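Local structure of putative alpha KG dependent 2,4-D dioxygenase (Burkholderia xenovorans, 5J92) at residues A[150-155]-A[244-249]; A[131-136]-A[294-299]; A[11-16]-A[22-27]. The protein binds iron(II) and is probably a 2-oxoglutarate-dependent dioxygenase of the TfdA family, oxidising a substrate that is not established. One frame throughout, in Å; residues are numbered along the deposited sequence.

Interaction 1: A[150-155]-A[244-249]; sequences QFADMR and FATQPQ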
ATOM      1  N   GLN A 150     -10.886   7.965  -6.962  1.00 16.76           N
ATOM      2  CA  GLN A 150      -9.626   8.659  -6.780  1.00 15.05           C
ATOM      3  C   GLN A 150      -8.722   8.404  -7.977  1.00 16.18           C
ATOM      4  O   GLN A 150      -8.759   7.327  -8.583  1.00 14.49           O
ATOM      5  CB  GLN A 150      -8.932   8.217  -5.483  1.00 15.75           C
ATOM      6  CG  GLN A 150      -9.777   8.444  -4.242  1.00 17.16           C
ATOM      7  CD  GLN A 150      -9.010   8.242  -2.938  1.00 21.59           C
ATOM      8  OE1 GLN A 150      -8.079   7.431  -2.853  1.00 23.13           O
ATOM      9  NE2 GLN A 150      -9.407   8.991  -1.908  1.00 22.83           N
ATOM     10  N   PHE A 151      -7.917   9.414  -8.320  1.00 13.71           N
ATOM     11  CA  PHE A 151      -7.081   9.380  -9.511  1.00 15.30           C
ATOM     12  C   PHE A 151      -5.670   9.778  -9.126  1.00 16.11           C
ATOM     13  O   PHE A 151      -5.469  10.811  -8.479  1.00 16.25           O
ATOM     14  CB  PHE A 151      -7.624  10.310 -10.609  1.00 15.28           C
ATOM     15  CG  PHE A 151      -9.009   9.956 -11.061  1.00 16.41           C
ATOM     16  CD1 PHE A 151      -9.196   9.016 -12.064  1.00 15.71           C
ATOM     17  CD2 PHE A 151     -10.127  10.541 -10.462  1.00 17.45           C
ATOM     18  CE1 PHE A 151     -10.475   8.668 -12.488  1.00 19.14           C
ATOM     19  CE2 PHE A 151     -11.411  10.202 -10.873  1.00 20.57           C
ATOM     20  CZ  PHE A 151     -11.584   9.259 -11.893  1.00 21.43           C
ATOM     21  N   ALA A 152      -4.698   8.970  -9.534  1.00 14.63           N
ATOM     22  CA  ALA A 152      -3.296   9.211  -9.230  1.00 14.73           C
ATOM     23  C   ALA A 152      -2.550   9.545 -10.513  1.00 13.18           C
ATOM     24  O   ALA A 152      -2.599   8.781 -11.487  1.00 13.40           O
ATOM     25  CB  ALA A 152      -2.675   8.005  -8.527  1.00 13.10           C
ATOM     26  N   ASP A 153      -1.864  10.685 -10.509  1.00 11.08           N
ATOM     27  CA  ASP A 153      -1.203  11.201 -11.712  1.00 11.74           C
ATOM     28  C   ASP A 153       0.147  10.508 -11.906  1.00 12.17           C
ATOM     29  O   ASP A 153       1.103  10.782 -11.172  1.00 14.98           O
ATOM     30  CB  ASP A 153      -1.036  12.712 -11.595  1.00 12.36           C
ATOM     31  CG  ASP A 153      -0.551  13.361 -12.902  1.00 15.58           C
ATOM     32  OD1 ASP A 153       0.031  12.653 -13.765  1.00 13.28           O
ATOM     33  OD2 ASP A 153      -0.757  14.593 -13.043  1.00 16.56           O
ATOM     34  N   MET A 154       0.229   9.606 -12.891  1.00 13.40           N
ATOM     35  CA  MET A 154       1.475   8.895 -13.173  1.00 13.60           C
ATOM     36  C   MET A 154       2.521   9.767 -13.873  1.00 14.32           C
ATOM     37  O   MET A 154       3.705   9.389 -13.900  1.00 11.91           O
ATOM     38  CB  MET A 154       1.200   7.656 -14.035  1.00 11.60           C
ATOM     39  CG  MET A 154       0.306   6.606 -13.370  1.00 14.15           C
ATOM     40  SD  MET A 154       0.999   5.981 -11.828  1.00 14.57           S
ATOM     41  CE  MET A 154       0.094   6.926 -10.640  1.00 10.14           C
ATOM     42  N   ARG A 155       2.108  10.878 -14.492  1.00 15.11           N
ATOM     43  CA  ARG A 155       3.075  11.827 -15.050  1.00 14.78           C
ATOM     44  C   ARG A 155       3.782  12.580 -13.930  1.00 14.58           C
ATOM     45  O   ARG A 155       5.016  12.682 -13.912  1.00 14.57           O
ATOM     46  CB  ARG A 155       2.373  12.822 -15.981  1.00 13.72           C
ATOM     47  CG  ARG A 155       1.317  12.213 -16.887  1.00 11.65           C
ATOM     48  CD  ARG A 155       0.392  13.284 -17.444  1.00 19.38           C
ATOM     49  NE  ARG A 155      -0.283  14.015 -16.358  1.00 18.89           N
ATOM     50  CZ  ARG A 155      -1.053  15.089 -16.526  1.00 18.45           C
ATOM     51  NH1 ARG A 155      -1.270  15.581 -17.747  1.00 15.90           N
ATOM     52  NH2 ARG A 155      -1.623  15.667 -15.465  1.00 11.37           N
ATOM     53  N   PHE A 244       5.035   5.309  -3.739  1.00 13.84           N
ATOM     54  CA  PHE A 244       5.463   6.666  -4.055  1.00 13.71           C
ATOM     55  C   PHE A 244       4.408   7.398  -4.876  1.00 13.60           C
ATOM     56  O   PHE A 244       4.012   8.522  -4.538  1.00 12.58           O
ATOM     57  CB  PHE A 244       6.800   6.639  -4.804  1.00 15.08           C
ATOM     58  CG  PHE A 244       7.265   8.008  -5.219  1.00 13.89           C
ATOM     59  CD1 PHE A 244       7.961   8.811  -4.327  1.00 19.09           C
ATOM     60  CD2 PHE A 244       6.967   8.501  -6.478  1.00 14.39           C
ATOM     61  CE1 PHE A 244       8.373  10.102  -4.694  1.00 20.53           C
ATOM     62  CE2 PHE A 244       7.364   9.784  -6.853  1.00 18.27           C
ATOM     63  CZ  PHE A 244       8.075  10.582  -5.959  1.00 17.18           C
ATOM     64  N   ALA A 245       3.895   6.746  -5.928  1.00 11.05           N
ATOM     65  CA  ALA A 245       3.020   7.393  -6.902  1.00 12.76           C
ATOM     66  C   ALA A 245       1.607   7.632  -6.384  1.00 12.14           C
ATOM     67  O   ALA A 245       0.826   8.313  -7.059  1.00 15.13           O
ATOM     68  CB  ALA A 245       2.965   6.566  -8.193  1.00 14.30           C
ATOM     69  N   THR A 246       1.236   7.061  -5.242  1.00 14.74           N
ATOM     70  CA  THR A 246      -0.095   7.262  -4.698  1.00 13.83           C
ATOM     71  C   THR A 246      -0.077   8.105  -3.425  1.00 15.37           C
ATOM     72  O   THR A 246      -1.072   8.141  -2.692  1.00 14.13           O
ATOM     73  CB  THR A 246      -0.782   5.912  -4.474  1.00 12.67           C
ATOM     74  OG1 THR A 246       0.033   5.074  -3.647  1.00 11.80           O
ATOM     75  CG2 THR A 246      -0.993   5.216  -5.828  1.00 11.50           C
ATOM     76  N   GLN A 247       1.036   8.781  -3.156  1.00 11.39           N
ATOM     77  CA  GLN A 247       1.064   9.765  -2.093  1.00 11.66           C
ATOM     78  C   GLN A 247       0.088  10.890  -2.418  1.00 10.78           C
ATOM     79  O   GLN A 247      -0.202  11.147  -3.591  1.00 12.83           O
ATOM     80  CB  GLN A 247       2.474  10.338  -1.932  1.00 15.67           C
ATOM     81  CG  GLN A 247       3.446   9.448  -1.187  1.00 19.35           C
ATOM     82  CD  GLN A 247       4.817  10.074  -1.133  1.00 21.70           C
ATOM     83  OE1 GLN A 247       5.196  10.649  -0.118  1.00 25.08           O
ATOM     84  NE2 GLN A 247       5.563   9.991  -2.238  1.00 21.63           N
ATOM     85  N   PRO A 248      -0.418  11.598  -1.399  1.00 13.32           N
ATOM     86  CA  PRO A 248      -1.511  12.563  -1.644  1.00 12.78           C
ATOM     87  C   PRO A 248      -1.175  13.648  -2.661  1.00 13.77           C
ATOM     88  O   PRO A 248      -2.070  14.115  -3.382  1.00  9.78           O
ATOM     89  CB  PRO A 248      -1.791  13.150  -0.247  1.00 13.52           C
ATOM     90  CG  PRO A 248      -0.607  12.762   0.593  1.00 12.95           C
ATOM     91  CD  PRO A 248      -0.091  11.470   0.031  1.00 12.21           C
ATOM     92  N   GLN A 249       0.090  14.050  -2.762  1.00 13.07           N
ATOM     93  CA  GLN A 249       0.424  15.089  -3.730  1.00 12.21           C
ATOM     94  C   GLN A 249       0.213  14.649  -5.173  1.00 13.57           C
ATOM     95  O   GLN A 249       0.234  15.505  -6.065  1.00 14.12           O
ATOM     96  CB  GLN A 249       1.870  15.562  -3.518  1.00 13.02           C
ATOM     97  CG  GLN A 249       2.963  14.509  -3.747  1.00 11.28           C
ATOM     98  CD  GLN A 249       3.393  13.825  -2.450  1.00 14.37           C
ATOM     99  OE1 GLN A 249       2.578  13.607  -1.551  1.00 14.55           O
ATOM    100  NE2 GLN A 249       4.684  13.488  -2.348  1.00 14.07           N
TER

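Interaction 2: A[131-136]-A[294-299]; sequences PARYSF and RTWTRG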
ATOM      1  N   PRO A 131      -4.798  -2.039 -24.193  1.00 23.71           N
ATOM      2  CA  PRO A 131      -5.517  -1.562 -23.007  1.00 21.79           C
ATOM      3  C   PRO A 131      -6.497  -0.444 -23.351  1.00 20.57           C
ATOM      4  O   PRO A 131      -6.691  -0.077 -24.511  1.00 19.96           O
ATOM      5  CB  PRO A 131      -4.396  -1.047 -22.093  1.00 23.96           C
ATOM      6  CG  PRO A 131      -3.122  -1.552 -22.704  1.00 25.38           C
ATOM      7  CD  PRO A 131      -3.389  -1.630 -24.159  1.00 26.32           C
ATOM      8  N   ALA A 132      -7.108   0.100 -22.299  1.00 18.89           N
ATOM      9  CA  ALA A 132      -8.100   1.147 -22.449  1.00 22.25           C
ATOM     10  C   ALA A 132      -7.434   2.467 -22.802  1.00 20.28           C
ATOM     11  O   ALA A 132      -6.279   2.720 -22.448  1.00 19.51           O
ATOM     12  CB  ALA A 132      -8.898   1.329 -21.153  1.00 21.55           C
ATOM     13  N   ARG A 133      -8.173   3.302 -23.531  1.00 16.94           N
ATOM     14  CA  ARG A 133      -7.759   4.687 -23.716  1.00 17.41           C
ATOM     15  C   ARG A 133      -8.475   5.532 -22.662  1.00 15.33           C
ATOM     16  O   ARG A 133      -8.006   5.638 -21.532  1.00 17.32           O
ATOM     17  CB  ARG A 133      -8.069   5.163 -25.135  1.00 20.34           C
ATOM     18  CG  ARG A 133      -7.570   6.574 -25.445  1.00 23.12           C
ATOM     19  CD  ARG A 133      -7.753   6.905 -26.917  1.00 26.96           C
ATOM     20  NE  ARG A 133      -6.830   6.143 -27.760  1.00 29.00           N
ATOM     21  CZ  ARG A 133      -6.914   6.055 -29.082  1.00 28.62           C
ATOM     22  NH1 ARG A 133      -7.890   6.673 -29.735  1.00 27.44           N
ATOM     23  NH2 ARG A 133      -6.017   5.343 -29.754  1.00 29.56           N
ATOM     24  N   TYR A 134      -9.627   6.091 -22.998  1.00 15.79           N
ATOM     25  CA  TYR A 134     -10.456   6.818 -22.050  1.00 15.46           C
ATOM     26  C   TYR A 134     -11.513   5.892 -21.468  1.00 19.52           C
ATOM     27  O   TYR A 134     -12.118   5.089 -22.188  1.00 18.93           O
ATOM     28  CB  TYR A 134     -11.148   7.998 -22.719  1.00 16.73           C
ATOM     29  CG  TYR A 134     -10.224   9.043 -23.308  1.00 20.27           C
ATOM     30  CD1 TYR A 134      -9.669  10.028 -22.504  1.00 21.36           C
ATOM     31  CD2 TYR A 134      -9.917   9.052 -24.671  1.00 20.51           C
ATOM     32  CE1 TYR A 134      -8.833  10.993 -23.026  1.00 22.62           C
ATOM     33  CE2 TYR A 134      -9.070  10.013 -25.208  1.00 22.03           C
ATOM     34  CZ  TYR A 134      -8.537  10.987 -24.375  1.00 24.12           C
ATOM     35  OH  TYR A 134      -7.703  11.966 -24.867  1.00 23.74           O
ATOM     36  N   SER A 135     -11.753   6.029 -20.170  1.00 18.91           N
ATOM     37  CA  SER A 135     -12.900   5.414 -19.518  1.00 17.00           C
ATOM     38  C   SER A 135     -13.895   6.504 -19.140  1.00 18.40           C
ATOM     39  O   SER A 135     -13.516   7.657 -18.919  1.00 18.10           O
ATOM     40  CB  SER A 135     -12.471   4.619 -18.280  1.00 18.07           C
ATOM     41  OG  SER A 135     -11.656   3.504 -18.638  1.00 19.87           O
ATOM     42  N   PHE A 136     -15.180   6.139 -19.091  1.00 17.92           N
ATOM     43  CA  PHE A 136     -16.267   7.075 -18.831  1.00 17.19           C
ATOM     44  C   PHE A 136     -17.194   6.488 -17.779  1.00 26.25           C
ATOM     45  O   PHE A 136     -17.563   5.308 -17.854  1.00 25.96           O
ATOM     46  CB  PHE A 136     -17.071   7.375 -20.106  1.00 18.19           C
ATOM     47  CG  PHE A 136     -16.235   7.817 -21.279  1.00 18.92           C
ATOM     48  CD1 PHE A 136     -15.515   6.891 -22.030  1.00 19.57           C
ATOM     49  CD2 PHE A 136     -16.185   9.159 -21.643  1.00 20.90           C
ATOM     50  CE1 PHE A 136     -14.748   7.287 -23.104  1.00 20.02           C
ATOM     51  CE2 PHE A 136     -15.415   9.569 -22.723  1.00 21.43           C
ATOM     52  CZ  PHE A 136     -14.705   8.629 -23.466  1.00 22.20           C
ATOM     53  N   ARG A 294      -3.915   2.618 -31.561  1.00 38.09           N
ATOM     54  CA  ARG A 294      -3.217   3.740 -32.181  1.00 42.00           C
ATOM     55  C   ARG A 294      -3.431   3.820 -33.695  1.00 45.61           C
ATOM     56  O   ARG A 294      -3.076   4.842 -34.292  1.00 46.64           O
ATOM     57  CB  ARG A 294      -1.720   3.672 -31.853  1.00 45.55           C
ATOM     58  CG  ARG A 294      -1.396   3.765 -30.358  1.00 45.19           C
ATOM     59  CD  ARG A 294      -1.584   5.175 -29.810  1.00 48.50           C
ATOM     60  NE  ARG A 294      -1.469   5.214 -28.345  1.00 51.46           N
ATOM     61  CZ  ARG A 294      -0.376   5.576 -27.670  1.00 51.80           C
ATOM     62  NH1 ARG A 294       0.725   5.954 -28.309  1.00 54.43           N
ATOM     63  NH2 ARG A 294      -0.383   5.562 -26.346  1.00 48.93           N
ATOM     64  N   THR A 295      -4.014   2.793 -34.325  1.00 40.76           N
ATOM     65  CA  THR A 295      -4.358   2.861 -35.745  1.00 48.08           C
ATOM     66  C   THR A 295      -5.765   3.391 -35.992  1.00 47.60           C
ATOM     67  O   THR A 295      -6.120   3.657 -37.146  1.00 46.19           O
ATOM     68  CB  THR A 295      -4.232   1.484 -36.417  1.00 51.32           C
ATOM     69  OG1 THR A 295      -5.346   0.660 -36.056  1.00 49.67           O
ATOM     70  CG2 THR A 295      -2.934   0.797 -36.007  1.00 47.72           C
ATOM     71  N   TRP A 296      -6.568   3.548 -34.946  1.00 44.74           N
ATOM     72  CA  TRP A 296      -7.937   4.008 -35.108  1.00 45.98           C
ATOM     73  C   TRP A 296      -7.950   5.488 -35.464  1.00 49.88           C
ATOM     74  O   TRP A 296      -7.071   6.250 -35.051  1.00 50.52           O
ATOM     75  CB  TRP A 296      -8.719   3.758 -33.820  1.00 42.17           C
ATOM     76  CG  TRP A 296     -10.129   4.302 -33.762  1.00 40.50           C
ATOM     77  CD1 TRP A 296     -11.282   3.634 -34.059  1.00 41.29           C
ATOM     78  CD2 TRP A 296     -10.528   5.609 -33.317  1.00 39.07           C
ATOM     79  NE1 TRP A 296     -12.373   4.448 -33.843  1.00 39.13           N
ATOM     80  CE2 TRP A 296     -11.936   5.665 -33.391  1.00 36.87           C
ATOM     81  CE3 TRP A 296      -9.831   6.738 -32.871  1.00 38.55           C
ATOM     82  CZ2 TRP A 296     -12.656   6.807 -33.043  1.00 37.78           C
ATOM     83  CZ3 TRP A 296     -10.552   7.874 -32.526  1.00 36.77           C
ATOM     84  CH2 TRP A 296     -11.948   7.899 -32.613  1.00 35.88           C
ATOM     85  N   THR A 297      -8.921   5.882 -36.286  1.00 53.00           N
ATOM     86  CA  THR A 297      -9.095   7.274 -36.664  1.00 55.22           C
ATOM     87  C   THR A 297     -10.570   7.635 -36.607  1.00 54.33           C
ATOM     88  O   THR A 297     -11.443   6.810 -36.887  1.00 55.27           O
ATOM     89  CB  THR A 297      -8.564   7.565 -38.079  1.00 59.86           C
ATOM     90  OG1 THR A 297      -9.259   6.747 -39.030  1.00 64.19           O
ATOM     91  CG2 THR A 297      -7.068   7.289 -38.168  1.00 60.63           C
ATOM     92  N   ARG A 298     -10.834   8.877 -36.219  1.00 52.64           N
ATOM     93  CA  ARG A 298     -12.190   9.405 -36.210  1.00 52.81           C
ATOM     94  C   ARG A 298     -12.701   9.502 -37.642  1.00 56.23           C
ATOM     95  O   ARG A 298     -12.090  10.183 -38.472  1.00 59.14           O
ATOM     96  CB  ARG A 298     -12.207  10.775 -35.537  1.00 52.31           C
ATOM     97  CG  ARG A 298     -13.432  11.072 -34.683  1.00 50.71           C
ATOM     98  CD  ARG A 298     -13.515  12.558 -34.326  1.00 49.44           C
ATOM     99  NE  ARG A 298     -12.200  13.194 -34.203  1.00 49.50           N
ATOM    100  CZ  ARG A 298     -11.316  12.960 -33.229  1.00 45.69           C
ATOM    101  NH1 ARG A 298     -10.153  13.603 -33.228  1.00 43.16           N
ATOM    102  NH2 ARG A 298     -11.577  12.079 -32.265  1.00 44.11           N
ATOM    103  N   GLY A 299     -13.802   8.814 -37.929  1.00 57.63           N
ATOM    104  CA  GLY A 299     -14.510   8.927 -39.197  1.00 62.97           C
ATOM    105  C   GLY A 299     -13.686   9.128 -40.455  1.00 69.56           C
ATOM    106  O   GLY A 299     -13.394   8.179 -41.182  1.00 75.15           O
TER
HETATM  107  O   HOH W   1      -6.261   6.818 -32.317  1.00 29.46           O

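Interaction 3: A[11-16]-A[22-27]; sequences LNVEAA and ARIHGL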
ATOM      1  N   LEU A  11     -13.108  25.960 -24.873  1.00 36.97           N
ATOM      2  CA  LEU A  11     -13.849  25.225 -23.861  1.00 31.09           C
ATOM      3  C   LEU A  11     -13.824  25.972 -22.536  1.00 26.59           C
ATOM      4  O   LEU A  11     -12.841  26.638 -22.201  1.00 23.80           O
ATOM      5  CB  LEU A  11     -13.265  23.830 -23.667  1.00 33.11           C
ATOM      6  CG  LEU A  11     -13.459  22.828 -24.795  1.00 35.02           C
ATOM      7  CD1 LEU A  11     -12.730  21.550 -24.425  1.00 33.85           C
ATOM      8  CD2 LEU A  11     -14.938  22.574 -25.011  1.00 35.57           C
ATOM      9  N   ASN A  12     -14.932  25.897 -21.805  1.00 20.30           N
ATOM     10  CA  ASN A  12     -15.042  26.537 -20.497  1.00 19.02           C
ATOM     11  C   ASN A  12     -14.479  25.558 -19.476  1.00 17.05           C
ATOM     12  O   ASN A  12     -15.195  24.750 -18.886  1.00 18.87           O
ATOM     13  CB  ASN A  12     -16.492  26.921 -20.223  1.00 19.22           C
ATOM     14  CG  ASN A  12     -16.677  27.638 -18.890  1.00 21.77           C
ATOM     15  OD1 ASN A  12     -15.727  27.808 -18.118  1.00 19.44           O
ATOM     16  ND2 ASN A  12     -17.904  28.094 -18.630  1.00 19.33           N
ATOM     17  N   VAL A  13     -13.168  25.646 -19.253  1.00 18.60           N
ATOM     18  CA  VAL A  13     -12.438  24.704 -18.411  1.00 16.35           C
ATOM     19  C   VAL A  13     -12.215  25.324 -17.041  1.00 18.13           C
ATOM     20  O   VAL A  13     -11.677  26.431 -16.941  1.00 21.37           O
ATOM     21  CB  VAL A  13     -11.097  24.321 -19.055  1.00 17.44           C
ATOM     22  CG1 VAL A  13     -10.358  23.313 -18.160  1.00 16.12           C
ATOM     23  CG2 VAL A  13     -11.335  23.763 -20.434  1.00 18.21           C
ATOM     24  N   GLU A  14     -12.585  24.596 -15.983  1.00 15.08           N
ATOM     25  CA  GLU A  14     -12.408  25.043 -14.601  1.00 15.23           C
ATOM     26  C   GLU A  14     -11.672  23.960 -13.831  1.00 15.32           C
ATOM     27  O   GLU A  14     -12.220  22.874 -13.612  1.00 14.98           O
ATOM     28  CB  GLU A  14     -13.745  25.357 -13.923  1.00 16.26           C
ATOM     29  CG  GLU A  14     -13.589  25.686 -12.448  1.00 21.05           C
ATOM     30  CD  GLU A  14     -14.925  25.833 -11.705  1.00 26.64           C
ATOM     31  OE1 GLU A  14     -15.976  25.385 -12.210  1.00 29.68           O
ATOM     32  OE2 GLU A  14     -14.915  26.368 -10.583  1.00 27.72           O
ATOM     33  N   ALA A  15     -10.456  24.269 -13.381  1.00 15.25           N
ATOM     34  CA  ALA A  15      -9.633  23.279 -12.685  1.00 15.79           C
ATOM     35  C   ALA A  15     -10.323  22.809 -11.412  1.00 14.81           C
ATOM     36  O   ALA A  15     -10.814  23.623 -10.624  1.00 15.87           O
ATOM     37  CB  ALA A  15      -8.266  23.875 -12.360  1.00 12.60           C
ATOM     38  N   ALA A  16     -10.374  21.486 -11.217  1.00 16.74           N
ATOM     39  CA  ALA A  16     -10.810  20.895  -9.954  1.00 16.87           C
ATOM     40  C   ALA A  16      -9.632  20.500  -9.081  1.00 18.94           C
ATOM     41  O   ALA A  16      -9.811  20.161  -7.901  1.00 17.60           O
ATOM     42  CB  ALA A  16     -11.683  19.659 -10.216  1.00 16.05           C
ATOM     43  N   ALA A  22     -10.309  18.572 -14.220  1.00 16.45           N
ATOM     44  CA  ALA A  22     -10.983  19.826 -14.521  1.00 17.19           C
ATOM     45  C   ALA A  22     -12.416  19.543 -14.939  1.00 16.67           C
ATOM     46  O   ALA A  22     -12.701  18.531 -15.591  1.00 15.18           O
ATOM     47  CB  ALA A  22     -10.277  20.601 -15.637  1.00 14.74           C
ATOM     48  N   ARG A  23     -13.297  20.480 -14.607  1.00 12.13           N
ATOM     49  CA  ARG A  23     -14.658  20.482 -15.115  1.00 13.00           C
ATOM     50  C   ARG A  23     -14.726  21.229 -16.439  1.00 17.03           C
ATOM     51  O   ARG A  23     -13.993  22.200 -16.677  1.00 17.73           O
ATOM     52  CB  ARG A  23     -15.616  21.134 -14.108  1.00 13.38           C
ATOM     53  CG  ARG A  23     -15.926  20.230 -12.906  1.00 14.74           C
ATOM     54  CD  ARG A  23     -16.941  20.845 -11.936  1.00 15.37           C
ATOM     55  NE  ARG A  23     -17.364  19.862 -10.936  1.00 15.74           N
ATOM     56  CZ  ARG A  23     -16.654  19.518  -9.867  1.00 18.28           C
ATOM     57  NH1 ARG A  23     -15.481  20.105  -9.628  1.00 18.26           N
ATOM     58  NH2 ARG A  23     -17.120  18.604  -9.025  1.00 18.78           N
ATOM     59  N   ILE A  24     -15.605  20.756 -17.313  1.00 15.47           N
ATOM     60  CA  ILE A  24     -15.855  21.398 -18.590  1.00 16.72           C
ATOM     61  C   ILE A  24     -17.333  21.732 -18.606  1.00 18.44           C
ATOM     62  O   ILE A  24     -18.181  20.834 -18.626  1.00 15.43           O
ATOM     63  CB  ILE A  24     -15.469  20.504 -19.770  1.00 19.36           C
ATOM     64  CG1 ILE A  24     -13.949  20.344 -19.788  1.00 20.34           C
ATOM     65  CG2 ILE A  24     -15.940  21.135 -21.058  1.00 17.56           C
ATOM     66  CD1 ILE A  24     -13.465  19.353 -20.778  1.00 26.74           C
ATOM     67  N   HIS A  25     -17.636  23.015 -18.526  1.00 19.14           N
ATOM     68  CA  HIS A  25     -18.999  23.495 -18.435  1.00 18.04           C
ATOM     69  C   HIS A  25     -19.514  23.815 -19.821  1.00 17.95           C
ATOM     70  O   HIS A  25     -18.754  23.918 -20.781  1.00 22.35           O
ATOM     71  CB  HIS A  25     -19.074  24.756 -17.568  1.00 16.41           C
ATOM     72  CG  HIS A  25     -18.536  24.572 -16.190  1.00 17.02           C
ATOM     73  ND1 HIS A  25     -19.229  23.899 -15.204  1.00 19.13           N
ATOM     74  CD2 HIS A  25     -17.386  25.001 -15.618  1.00 17.11           C
ATOM     75  CE1 HIS A  25     -18.515  23.898 -14.092  1.00 17.46           C
ATOM     76  NE2 HIS A  25     -17.392  24.560 -14.318  1.00 17.37           N
ATOM     77  N   GLY A  26     -20.831  23.982 -19.915  1.00 19.18           N
ATOM     78  CA  GLY A  26     -21.434  24.554 -21.099  1.00 20.82           C
ATOM     79  C   GLY A  26     -21.625  23.605 -22.257  1.00 21.22           C
ATOM     80  O   GLY A  26     -21.920  24.068 -23.364  1.00 22.70           O
ATOM     81  N   LEU A  27     -21.476  22.303 -22.036  1.00 23.15           N
ATOM     82  CA  LEU A  27     -21.684  21.286 -23.058  1.00 25.44           C
ATOM     83  C   LEU A  27     -22.985  20.539 -22.796  1.00 27.97           C
ATOM     84  O   LEU A  27     -23.322  20.240 -21.642  1.00 27.60           O
ATOM     85  CB  LEU A  27     -20.519  20.294 -23.079  1.00 19.37           C
ATOM     86  CG  LEU A  27     -19.174  20.875 -23.516  1.00 18.88           C
ATOM     87  CD1 LEU A  27     -18.182  19.736 -23.750  1.00 18.05           C
ATOM     88  CD2 LEU A  27     -19.303  21.744 -24.751  1.00 21.60           C
TER
HETATM   89  O   HOH W   2     -17.212  24.744 -23.056  1.00 27.31           O
HETATM   90  O   HOH W   3     -13.954  22.320 -11.201  1.00 15.65           O

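Interaction 1: A[150-155]-A[244-249]
A245 meets both M154 and A152, and these three carry most of the contact. The methyl CE of M154 rests 3.8 Å from A245 CB, methyl against methyl, while the sulfur SD lies a little farther off at 4.2 Å from the same A245 CB. M154 leaves the backbone with CG beside its own N, opposite the carbonyl carbon (chi1 -63°), and then bends again at chi2 and chi3; this double fold brings CE back over A245 although the side chain does not set out in that direction. A152 needs no such detour: its CB points at the other segment and stops 3.8 Å from A245 O. T246 adds the flank, its methyl CG2 lying 4.2 Å from A152 CB, while its hydroxyl OG1 turns back to the carbonyl of T242 in the preceding helix.

No hydrogen bond crosses the contact. A245 O is covered by the methyls of A152 and M154 and has no polar partner anywhere in the model. Just before M154, D153 holds the N-cap position of helix 154-159, and R155 grips its carboxylate side-on, NE to OD1 and NH2 to OD2.

The contact packs the C-terminal part of helix 231-245 and the turn after it onto the middle strand, 149-153, of a three-stranded sheet, close to the metal site: the A152 side chain is about 7 Å from that of the iron ligand H271 on neighbouring strand 269-273. M270 of that strand touches both M154 and T246, and V251 of strand 251-254 touches A152.

Interaction 2: A[131-136]-A[294-299]
R133 reaches across to R294 and W296 from the corner in strand 132-139, part of the mixed sheet of this cupin-clan, TauD/TfdA-type fold; the residues it meets belong to the C-terminal tail that follows strand 284-291. The van der Waals part is small. R133 NH1 comes within 3.7 Å of W296 CE3, with the guanidinium and indole planes inclined at 67°, so the two groups are not stacked. On the other branch, NH2 approaches the backbone N of R294 at 3.9 Å. An extended start, CG anti to the backbone N (chi1 -176°), carries the R133 chain outward before a bend at chi3 turns its head.

The salt bridges go to a residue just before the tail: D292 OD1 takes NE of both R133 and R294. A shared acid of this kind would be expected to ease the proximity of the two arginines, whose R133 NH2 and R294 NE are 4.8 Å apart. R133 NH1 also donates to the carbonyl of F70, tying the same head to another loop.

The polar link between the segments runs through one water, which accepts from R133 NH2 at 3.0 Å and donates to W296 O at 2.9 Å.

Interaction 3: A[11-16]-A[22-27]
E14 and R23 exchange two backbone hydrogen bonds at the heart of this contact: E14 N to R23 O at 2.9 Å and R23 N to E14 O at 2.8 Å. Segments 12-15 and 22-25 run antiparallel, their short axes at 154°, and V13 with I24 and A15 with A22 flank the E14-R23 pair as non-hydrogen-bonded pairs.

The tight side is the face carrying V13, A22 and I24. There V13 CG1 abuts A22 CB at 3.7 Å, and V13 CG2 reaches I24 CG1 less closely. L11 extends this apolar strip with CD1 against I24 CD1 and CD2 near L27 CD2, and I41 of helix 35-47 backs L11.

The other face is polar and more open. H25 NE2 donates to E14 OE1 at 2.7 Å; the oxygen lies near the imidazole plane at the ring edge, and NE2 meets it nearly head-on, close to the line of its C-O bond, with the carboxylate plane turned 45° from the ring. E14 gets there as a straight chain, CG anti to N (chi1 174°) and extended beyond. N12 crosses H25 at a slant, its ND2 3.7 Å from H25 CB. Waters fill in at both ends: one joins N12 N to H25 O, another accepts from R23 NH1 and lies 3.0 Å from E14 O.

This is a two-stranded beta hairpin at the margin of the mixed sheet, strand 12-15 being outermost within the chain and strand 21-25 pairing on with strand 50-53.

Overall arrangement
Along the chain, interaction 3 comes first and closes before the others begin; interaction 1 is then nested inside the long loop closed by interaction 2. Their centres stand 22 to 24 Å apart and none touches another. Interactions 2 and 3 reach the same mixed sheet, through strand 132-139 and the 12-15/21-25 hairpin at its edge, whereas interaction 1 joins the three-stranded sheet to helix 231-245. Interactions 1 and 2 lie on opposite sides of the chain centre. Both come within about 13 Å of the iron held by H122, D124 and H271, measured from the side chains of A152 and R133, while the hairpin lies away from the metal site.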